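Local coordinates for putative methyl-accepting chemotaxis signal transduction protein (Campylobacter jejuni, PDB 6W3R) that probably senses amino-acid-like ligands through its extracytoplasmic Cache-type domain and passes the signal on to the chemotaxis machinery, at residues H74-L79 against V159-E164. Residues are numbered along the deposited sequence; the frame is centred on the assembly and turned at random. Where two conformers were deposited one is given.
Sequences HSINAL and VDIPSE. With I2M (3-methyl-L-alloisoleucine), chain C; SO4 (sulfate ion), chain D.
Leu79 N donates a hydrogen bond to Asp160 O at 2.9 Å. It joins the turn after helix 58-76 to strand 152-162, just where strand 80-84 starts beside it. The helix ends in a Schellman motif with Asn77, at positive phi, as its C-prime residue. Ala78 CB sits 3.7 Å from Asp160 O and meets the CD1 tip of Ile161 at 3.9 Å. Ile161 starts out pointing away from the turn, but with chi1 at -54° and chi2 at -63° its CD1 folds back to Ala78. Val159 CG1 lies 4.3 Å from Ala78 CB. The Leu79 side chain leaves its backbone toward the strand, which brings CB to 4.4 Å from Pro162 CD; CG continues anti to the backbone N (chi1 -164°). The Asp160 carboxylate is engaged on both oxygens. Its OD2 accepts from the amino nitrogen of 3-methyl-L-alloisoleucine at 2.7 Å and from Asn80 ND2, while OD1 is hydrogen-bonded to Thr142 OG1 and Tyr82 OH. Lys113, Trp115, Tyr131 and Asp133 also hydrogen-bond the ligand. Asp160 thus ties turn to strand through its backbone, and three protein bonds, from Asn80, Thr142 and Tyr82, hold a carboxylate that would favour a positively charged ligand amine at OD2.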
loop_
_atom_site.group_PDB
_atom_site.type_symbol
_atom_site.label_atom_id
_atom_site.label_comp_id
_atom_site.label_asym_id
_atom_site.label_seq_id
_atom_site.Cartn_x
_atom_site.Cartn_y
_atom_site.Cartn_z
ATOM N N HIS A 74 -5.182 17.023 -5.894
ATOM C CA HIS A 74 -4.366 17.400 -7.032
ATOM C C HIS A 74 -2.873 17.327 -6.726
ATOM O O HIS A 74 -2.078 16.939 -7.571
ATOM C CB HIS A 74 -4.700 18.795 -7.499
ATOM C CG HIS A 74 -6.039 18.905 -8.109
ATOM N ND1 HIS A 74 -6.661 20.118 -8.244
ATOM C CD2 HIS A 74 -6.806 17.997 -8.754
ATOM C CE1 HIS A 74 -7.778 19.944 -8.938
ATOM N NE2 HIS A 74 -7.874 18.674 -9.278
ATOM N N SER A 75 -2.484 17.746 -5.514
ATOM C CA SER A 75 -1.058 17.822 -5.185
ATOM C C SER A 75 -0.328 16.500 -5.335
ATOM O O SER A 75 0.852 16.487 -5.705
ATOM C CB SER A 75 -0.896 18.402 -3.802
ATOM O OG SER A 75 -1.256 17.482 -2.827
ATOM N N ILE A 76 -1.035 15.401 -5.032
ATOM C CA ILE A 76 -0.448 14.055 -5.042
ATOM C C ILE A 76 -1.053 13.179 -6.180
ATOM O O ILE A 76 -0.645 12.036 -6.350
ATOM C CB ILE A 76 -0.580 13.367 -3.651
ATOM C CG1 ILE A 76 0.545 12.342 -3.400
ATOM C CG2 ILE A 76 -1.954 12.723 -3.446
ATOM C CD1 ILE A 76 0.618 11.885 -1.952
ATOM N N ASN A 77 -1.973 13.739 -6.984
ATOM C CA ASN A 77 -2.716 12.951 -7.999
ATOM C C ASN A 77 -3.336 11.712 -7.359
ATOM O O ASN A 77 -3.316 10.616 -7.912
ATOM C CB ASN A 77 -1.831 12.590 -9.189
ATOM C CG ASN A 77 -2.625 12.066 -10.352
ATOM O OD1 ASN A 77 -3.774 12.504 -10.601
ATOM N ND2 ASN A 77 -2.021 11.159 -11.094
ATOM N N ALA A 78 -4.027 11.921 -6.244
ATOM C CA ALA A 78 -4.850 10.865 -5.649
ATOM C C ALA A 78 -6.116 10.643 -6.495
ATOM O O ALA A 78 -6.525 11.519 -7.266
ATOM C CB ALA A 78 -5.216 11.215 -4.211
ATOM N N LEU A 79 -6.718 9.475 -6.338
ATOM C CA LEU A 79 -7.920 9.135 -7.088
ATOM C C LEU A 79 -9.138 9.791 -6.433
ATOM O O LEU A 79 -9.962 10.376 -7.105
ATOM C CB LEU A 79 -8.071 7.612 -7.149
ATOM C CG LEU A 79 -9.052 7.182 -8.221
ATOM C CD1 LEU A 79 -8.507 7.490 -9.641
ATOM C CD2 LEU A 79 -9.370 5.703 -8.043
ATOM N N VAL A 159 -8.344 8.789 1.820
ATOM C CA VAL A 159 -7.516 9.092 0.656
ATOM C C VAL A 159 -7.287 7.780 -0.113
ATOM O O VAL A 159 -6.795 6.781 0.457
ATOM C CB VAL A 159 -6.139 9.639 1.113
ATOM C CG1 VAL A 159 -5.217 9.825 -0.110
ATOM C CG2 VAL A 159 -6.281 10.920 1.889
ATOM N N ASP A 160 -7.702 7.723 -1.372
ATOM C CA ASP A 160 -7.542 6.552 -2.188
ATOM C C ASP A 160 -6.398 6.782 -3.159
ATOM O O ASP A 160 -6.458 7.702 -4.014
ATOM C CB ASP A 160 -8.795 6.330 -3.058
ATOM C CG ASP A 160 -10.027 5.943 -2.272
ATOM O OD1 ASP A 160 -9.967 5.647 -1.053
ATOM O OD2 ASP A 160 -11.128 5.859 -2.866
ATOM N N ILE A 161 -5.417 5.896 -3.120
ATOM C CA ILE A 161 -4.295 5.914 -4.017
ATOM C C ILE A 161 -4.377 4.614 -4.863
ATOM O O ILE A 161 -4.500 3.523 -4.319
ATOM C CB ILE A 161 -2.973 5.924 -3.228
ATOM C CG1 ILE A 161 -2.896 7.063 -2.208
ATOM C CG2 ILE A 161 -1.783 5.966 -4.179
ATOM C CD1 ILE A 161 -2.929 8.422 -2.844
ATOM N N PRO A 162 -4.218 4.714 -6.197
ATOM C CA PRO A 162 -4.293 3.506 -7.022
ATOM C C PRO A 162 -3.215 2.531 -6.574
ATOM O O PRO A 162 -2.037 2.921 -6.450
ATOM C CB PRO A 162 -3.984 4.023 -8.409
ATOM C CG PRO A 162 -4.417 5.459 -8.396
ATOM C CD PRO A 162 -4.035 5.927 -7.018
ATOM N N SER A 163 -3.605 1.260 -6.413
ATOM C CA SER A 163 -2.640 0.234 -6.043
ATOM C C SER A 163 -1.616 0.031 -7.146
ATOM O O SER A 163 -0.469 -0.335 -6.863
ATOM C CB SER A 163 -3.308 -1.094 -5.673
ATOM O OG SER A 163 -4.154 -1.489 -6.698
ATOM N N GLU A 164 -1.986 0.361 -8.367
ATOM C CA GLU A 164 -1.052 0.326 -9.490
ATOM C C GLU A 164 0.192 1.175 -9.218
ATOM O O GLU A 164 1.279 0.905 -9.767
ATOM C CB GLU A 164 -1.734 0.745 -10.807
ATOM C CG GLU A 164 -0.895 0.537 -12.056
ATOM C CD GLU A 164 -1.605 1.018 -13.304
ATOM O OE1 GLU A 164 -2.744 1.483 -13.158
ATOM O OE2 GLU A 164 -1.032 0.934 -14.415
HETATM N N I2M C . -13.215 4.176 -2.348
HETATM C CA I2M C . -14.232 4.401 -1.300
HETATM C CB I2M C . -15.237 5.532 -1.569
HETATM C CG3 I2M C . -14.439 6.638 -2.266
HETATM C CG2 I2M C . -16.419 5.099 -2.446
HETATM C CG1 I2M C . -15.803 5.997 -0.188
HETATM C CD1 I2M C . -16.626 7.298 -0.200
HETATM C C I2M C . -15.062 3.116 -1.159
HETATM O O I2M C . -15.063 2.331 -2.134
HETATM O OXT I2M C . -15.656 2.869 -0.069
HETATM S S SO4 D . -9.950 17.063 -11.930
HETATM O O1 SO4 D . -9.216 15.790 -11.641
HETATM O O2 SO4 D . -11.299 16.746 -12.473
HETATM O O3 SO4 D . -10.057 17.801 -10.670
HETATM O O4 SO4 D . -9.317 17.873 -13.009
#